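Local atomic coordinates of sortase (PDB entry 5UTT), a protein that probably acts as a cysteine transpeptidase of the sortase family, cleaving sorting signals and attaching surface proteins to the bacterial cell wall. Residues M31-P35 / K36-V40; V103-K107 / T108-F112. All blocks are in the same frame, centred on the assembly; numbering follows the deposited sequence.

Interaction 1. Residues M31-P35 / K36-V40; sequences MLVVP and KWYGV
Val34 O and Pro35 O, at the point where strand 28-33 of the sortase beta-barrel ends, accept the backbone N-H groups of Trp37 and Tyr38 in a short 3-10 turn, and the side chains of these two aromatic residues fold back on the strand. Proline suits the opening of the turn because its ring holds phi near the helical value, here -57°. Along the second segment Lys36 comes first: its long chain leads away and puts NZ into a salt bridge with Asp99 and a hydrogen bond to Leu94 O. Trp37 follows, its N bound to Val34 O at 2.8 Å with an N-H...O angle of 159°, in the i to i+3 spacing of a 3-10 turn. Val34 O also accepts Asn43 ND2. A chi1 of -66° sets Trp37 CG beside its own backbone N, anti to the carbonyl carbon, which turns the indole back under Val34. Val34 CG2 sits 4.0 Å from the centroid of the Trp37 six-membered ring in a CH-pi contact over the face. Val34 CB rests on that same face, 3.7 Å from Trp37 CE3. A beta-branched valine, with two methyls to spread over the ring, suits this place, and the indole NE1 is satisfied by Arg91 O. Tyr38 repeats the bond pattern, N to Pro35 O at 3.2 Å. Its phenol slants across Val33: Tyr38 OH bonds to Leu184 N and touches the methyl Val33 CG1 at 3.8 Å.

Interaction 2. Residues V103-K107 / T108-F112; sequences VSTAK and TWYVF
Trp109 presents one face of its indole to Ser104, whose CB stands 3.9 Å from the centroid of the six-membered ring, a CH-pi contact lying toward the rim. Serine suits the spot because its side chain carries just one hydroxyl beyond CB, leaving little bulk between the CH2 and the indole. The Tyr110 ring has Thr108 CG2 over one face, whereas its edge faces the first strand: Val103 O lies in the ring plane, and Thr105 CG2 comes within 3.7 Å of Tyr110 CE1. The phenol hydroxyl reaches on to Pro18 O. Phe112 adds its CE1 against Val103 CG2.

These residues form a beta hairpin of strands 100-104 and 108-120. Val103 and Tyr110 are a hydrogen-bonded pair, Val103 N to Tyr110 O and Tyr110 N to Val103 O both measuring 2.8 Å, with Ser104 and Trp109 as the neighbouring non-hydrogen-bonded pair. Near the turn Thr105 N meets Thr108 O at 2.9 Å in an almost straight bond (175°). Thr105 chi1 of 67° sets OG1 between its own N and carbonyl carbon, which leaves Thr105 OG1 3.2 Å from both Thr108 N and Thr108 O. On the outside of the turn one water joins Lys107 O to Thr108 OG1, 2.6 Å from the hydroxyl.

In the fold
Interactions 1 and 2, with centres about 14 Å apart, both reach the same sheet of the sortase domain, in which strands 28-33 and 100-104 are neighbours. The first of these strands leads into the turn of interaction 1, and the second is the first arm of the hairpin in interaction 2. Met31 O and Ser104 N, 2.8 Å apart, probably form a hydrogen bond between them, and Leu32 CD1 packs on Val103 CG2 at 4.2 Å. Both contacts also lean on strand 142-150: Leu32 and Trp37 touch Leu146, whereas Val103 and Phe112 touch Ile144. In sortases the corresponding strand ends near the catalytic cysteine, so both contacts pack on a strand that probably leads to the active site.

Interaction 1. Residues M31-P35 / K36-V40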
loop_
_atom_site.group_PDB
_atom_site.type_symbol
_atom_site.label_atom_id
_atom_site.label_comp_id
_atom_site.label_asym_id
_atom_site.label_seq_id
_atom_site.Cartn_x
_atom_site.Cartn_y
_atom_site.Cartn_z
ATOM N N MET A 31 -8.965 2.223 2.494
ATOM C CA MET A 31 -8.605 3.030 1.308
ATOM C C MET A 31 -7.160 3.456 1.331
ATOM O O MET A 31 -6.565 3.678 2.444
ATOM C CB MET A 31 -9.498 4.262 1.164
ATOM C CG MET A 31 -10.831 3.989 0.506
ATOM S SD MET A 31 -11.834 5.488 0.584
ATOM C CE MET A 31 -12.960 5.106 -0.754
ATOM N N LEU A 32 -6.547 3.457 0.152
ATOM C CA LEU A 32 -5.190 3.922 0.023
ATOM C C LEU A 32 -5.178 5.391 -0.353
ATOM O O LEU A 32 -5.781 5.787 -1.342
ATOM C CB LEU A 32 -4.433 3.139 -1.044
ATOM C CG LEU A 32 -2.955 3.430 -1.277
ATOM C CD1 LEU A 32 -2.102 3.062 -0.057
ATOM C CD2 LEU A 32 -2.485 2.708 -2.534
ATOM N N VAL A 33 -4.440 6.178 0.398
ATOM C CA VAL A 33 -4.253 7.608 0.067
ATOM C C VAL A 33 -2.745 7.875 -0.019
ATOM O O VAL A 33 -1.986 7.615 0.923
ATOM C CB VAL A 33 -4.935 8.528 1.094
ATOM C CG1 VAL A 33 -4.590 9.964 0.813
ATOM C CG2 VAL A 33 -6.450 8.331 1.101
ATOM N N VAL A 34 -2.294 8.395 -1.155
ATOM C CA VAL A 34 -0.885 8.765 -1.300
ATOM C C VAL A 34 -0.837 10.266 -1.621
ATOM O O VAL A 34 -1.242 10.681 -2.723
ATOM C CB VAL A 34 -0.204 7.921 -2.383
ATOM C CG1 VAL A 34 1.248 8.366 -2.566
ATOM C CG2 VAL A 34 -0.331 6.421 -2.084
ATOM N N PRO A 35 -0.322 11.091 -0.712
ATOM C CA PRO A 35 -0.366 12.550 -0.966
ATOM C C PRO A 35 0.291 13.051 -2.260
ATOM O O PRO A 35 -0.181 14.010 -2.875
ATOM C CB PRO A 35 0.337 13.104 0.262
ATOM C CG PRO A 35 -0.017 12.135 1.333
ATOM C CD PRO A 35 0.138 10.803 0.672
ATOM N N LYS A 36 1.325 12.368 -2.734
ATOM C CA LYS A 36 1.900 12.717 -4.048
ATOM C C LYS A 36 1.033 12.395 -5.273
ATOM O O LYS A 36 1.444 12.680 -6.411
ATOM C CB LYS A 36 3.230 12.042 -4.216
ATOM C CG LYS A 36 4.310 12.772 -3.427
ATOM C CD LYS A 36 5.641 12.505 -4.059
ATOM C CE LYS A 36 6.687 13.510 -3.646
ATOM N NZ LYS A 36 7.999 12.908 -3.987
ATOM N N TRP A 37 -0.078 11.735 -5.062
ATOM C CA TRP A 37 -0.985 11.383 -6.137
ATOM C C TRP A 37 -2.202 12.298 -6.160
ATOM O O TRP A 37 -3.075 12.145 -7.077
ATOM C CB TRP A 37 -1.409 9.902 -6.054
ATOM C CG TRP A 37 -0.293 8.922 -6.290
ATOM C CD1 TRP A 37 0.973 9.208 -6.754
ATOM C CD2 TRP A 37 -0.324 7.500 -6.102
ATOM N NE1 TRP A 37 1.718 8.090 -6.825
ATOM C CE2 TRP A 37 0.972 7.019 -6.427
ATOM C CE3 TRP A 37 -1.294 6.586 -5.660
ATOM C CZ2 TRP A 37 1.303 5.671 -6.358
ATOM C CZ3 TRP A 37 -0.942 5.253 -5.580
ATOM C CH2 TRP A 37 0.355 4.818 -5.917
ATOM N N TYR A 38 -2.270 13.271 -5.251
ATOM C CA TYR A 38 -3.303 14.304 -5.342
ATOM C C TYR A 38 -3.109 15.006 -6.688
ATOM O O TYR A 38 -2.012 15.436 -7.028
ATOM C CB TYR A 38 -3.275 15.278 -4.194
ATOM C CG TYR A 38 -3.939 14.781 -2.938
ATOM C CD1 TYR A 38 -5.259 14.318 -2.947
ATOM C CD2 TYR A 38 -3.264 14.807 -1.720
ATOM C CE1 TYR A 38 -5.880 13.885 -1.791
ATOM C CE2 TYR A 38 -3.870 14.374 -0.563
ATOM C CZ TYR A 38 -5.172 13.933 -0.587
ATOM O OH TYR A 38 -5.730 13.530 0.590
ATOM N N GLY A 39 -4.163 15.045 -7.489
ATOM C CA GLY A 39 -4.101 15.690 -8.795
ATOM C C GLY A 39 -3.730 14.740 -9.913
ATOM O O GLY A 39 -3.831 15.100 -11.091
ATOM N N VAL A 40 -3.305 13.536 -9.549
ATOM C CA VAL A 40 -2.958 12.472 -10.473
ATOM C C VAL A 40 -4.145 11.531 -10.620
ATOM O O VAL A 40 -4.697 11.367 -11.721
ATOM C CB VAL A 40 -1.705 11.702 -9.994
ATOM C CG1 VAL A 40 -1.367 10.572 -10.964
ATOM C CG2 VAL A 40 -0.543 12.662 -9.772
#

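Interaction 2. Residues V103-K107 / T108-F112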
loop_
_atom_site.group_PDB
_atom_site.type_symbol
_atom_site.label_atom_id
_atom_site.label_comp_id
_atom_site.label_asym_id
_atom_site.label_seq_id
_atom_site.Cartn_x
_atom_site.Cartn_y
_atom_site.Cartn_z
ATOM N N VAL A 103 -2.963 4.536 4.813
ATOM C CA VAL A 103 -4.131 3.699 4.704
ATOM C C VAL A 103 -5.218 4.140 5.668
ATOM O O VAL A 103 -4.992 4.293 6.862
ATOM C CB VAL A 103 -3.837 2.184 4.822
ATOM C CG1 VAL A 103 -5.107 1.388 4.550
ATOM C CG2 VAL A 103 -2.686 1.819 3.906
ATOM N N SER A 104 -6.405 4.351 5.160
ATOM C CA SER A 104 -7.528 4.650 6.053
ATOM C C SER A 104 -8.405 3.401 6.223
ATOM O O SER A 104 -8.856 2.797 5.245
ATOM C CB SER A 104 -8.320 5.860 5.579
ATOM O OG SER A 104 -9.040 5.617 4.394
ATOM N N THR A 105 -8.708 3.073 7.474
ATOM C CA THR A 105 -9.707 2.044 7.787
ATOM C C THR A 105 -10.855 2.709 8.523
ATOM O O THR A 105 -10.806 3.920 8.801
ATOM C CB THR A 105 -9.085 0.920 8.628
ATOM O OG1 THR A 105 -8.718 1.406 9.927
ATOM C CG2 THR A 105 -7.886 0.323 7.899
ATOM N N ALA A 106 -11.888 1.947 8.851
ATOM C CA ALA A 106 -13.042 2.500 9.515
ATOM C C ALA A 106 -12.707 3.213 10.839
ATOM O O ALA A 106 -13.353 4.195 11.225
ATOM C CB ALA A 106 -14.078 1.430 9.744
ATOM N N LYS A 107 -11.719 2.692 11.546
ATOM C CA LYS A 107 -11.355 3.204 12.865
ATOM C C LYS A 107 -10.025 3.977 12.939
ATOM O O LYS A 107 -9.763 4.756 13.882
ATOM C CB LYS A 107 -11.325 1.996 13.828
ATOM C CG LYS A 107 -12.661 1.270 13.897
ATOM C CD LYS A 107 -12.731 0.102 14.895
ATOM C CE LYS A 107 -14.040 -0.652 14.703
ATOM N NZ LYS A 107 -14.114 -1.976 15.371
ATOM N N THR A 108 -9.176 3.795 11.939
ATOM C CA THR A 108 -7.756 4.111 12.068
ATOM C C THR A 108 -7.098 4.699 10.837
ATOM O O THR A 108 -7.433 4.316 9.744
ATOM C CB THR A 108 -6.963 2.848 12.517
ATOM O OG1 THR A 108 -7.588 2.299 13.690
ATOM C CG2 THR A 108 -5.462 3.186 12.799
ATOM N N TRP A 109 -6.213 5.677 11.016
ATOM C CA TRP A 109 -5.301 6.105 9.948
ATOM C C TRP A 109 -3.967 5.449 10.191
ATOM O O TRP A 109 -3.378 5.643 11.271
ATOM C CB TRP A 109 -5.102 7.612 9.964
ATOM C CG TRP A 109 -6.306 8.409 9.593
ATOM C CD1 TRP A 109 -7.194 8.987 10.445
ATOM C CD2 TRP A 109 -6.736 8.770 8.264
ATOM N NE1 TRP A 109 -8.177 9.651 9.743
ATOM C CE2 TRP A 109 -7.908 9.543 8.401
ATOM C CE3 TRP A 109 -6.247 8.505 6.981
ATOM C CZ2 TRP A 109 -8.584 10.068 7.283
ATOM C CZ3 TRP A 109 -6.911 9.028 5.894
ATOM C CH2 TRP A 109 -8.054 9.804 6.057
ATOM N N TYR A 110 -3.466 4.681 9.217
ATOM C CA TYR A 110 -2.113 4.149 9.297
ATOM C C TYR A 110 -1.203 4.919 8.360
ATOM O O TYR A 110 -1.449 4.961 7.138
ATOM C CB TYR A 110 -2.079 2.693 8.900
ATOM C CG TYR A 110 -2.902 1.764 9.751
ATOM C CD1 TYR A 110 -4.241 1.520 9.467
ATOM C CD2 TYR A 110 -2.330 1.046 10.797
ATOM C CE1 TYR A 110 -4.978 0.643 10.204
ATOM C CE2 TYR A 110 -3.083 0.178 11.546
ATOM C CZ TYR A 110 -4.396 -0.041 11.247
ATOM O OH TYR A 110 -5.140 -0.900 11.993
ATOM N N VAL A 111 -0.153 5.512 8.930
ATOM C CA VAL A 111 0.767 6.296 8.120
ATOM C C VAL A 111 2.162 5.645 8.087
ATOM O O VAL A 111 2.847 5.449 9.138
ATOM C CB VAL A 111 0.873 7.783 8.560
ATOM C CG1 VAL A 111 1.914 8.497 7.710
ATOM C CG2 VAL A 111 -0.458 8.536 8.543
ATOM N N PHE A 112 2.579 5.345 6.855
ATOM C CA PHE A 112 3.862 4.745 6.519
ATOM C C PHE A 112 4.720 5.760 5.768
ATOM O O PHE A 112 4.213 6.638 5.033
ATOM C CB PHE A 112 3.682 3.466 5.672
ATOM C CG PHE A 112 2.817 2.430 6.293
ATOM C CD1 PHE A 112 1.410 2.518 6.244
ATOM C CD2 PHE A 112 3.370 1.302 6.864
ATOM C CE1 PHE A 112 0.624 1.521 6.808
ATOM C CE2 PHE A 112 2.593 0.319 7.451
ATOM C CZ PHE A 112 1.208 0.417 7.433
HETATM O O HOH W 1 -8.226 3.629 15.888
#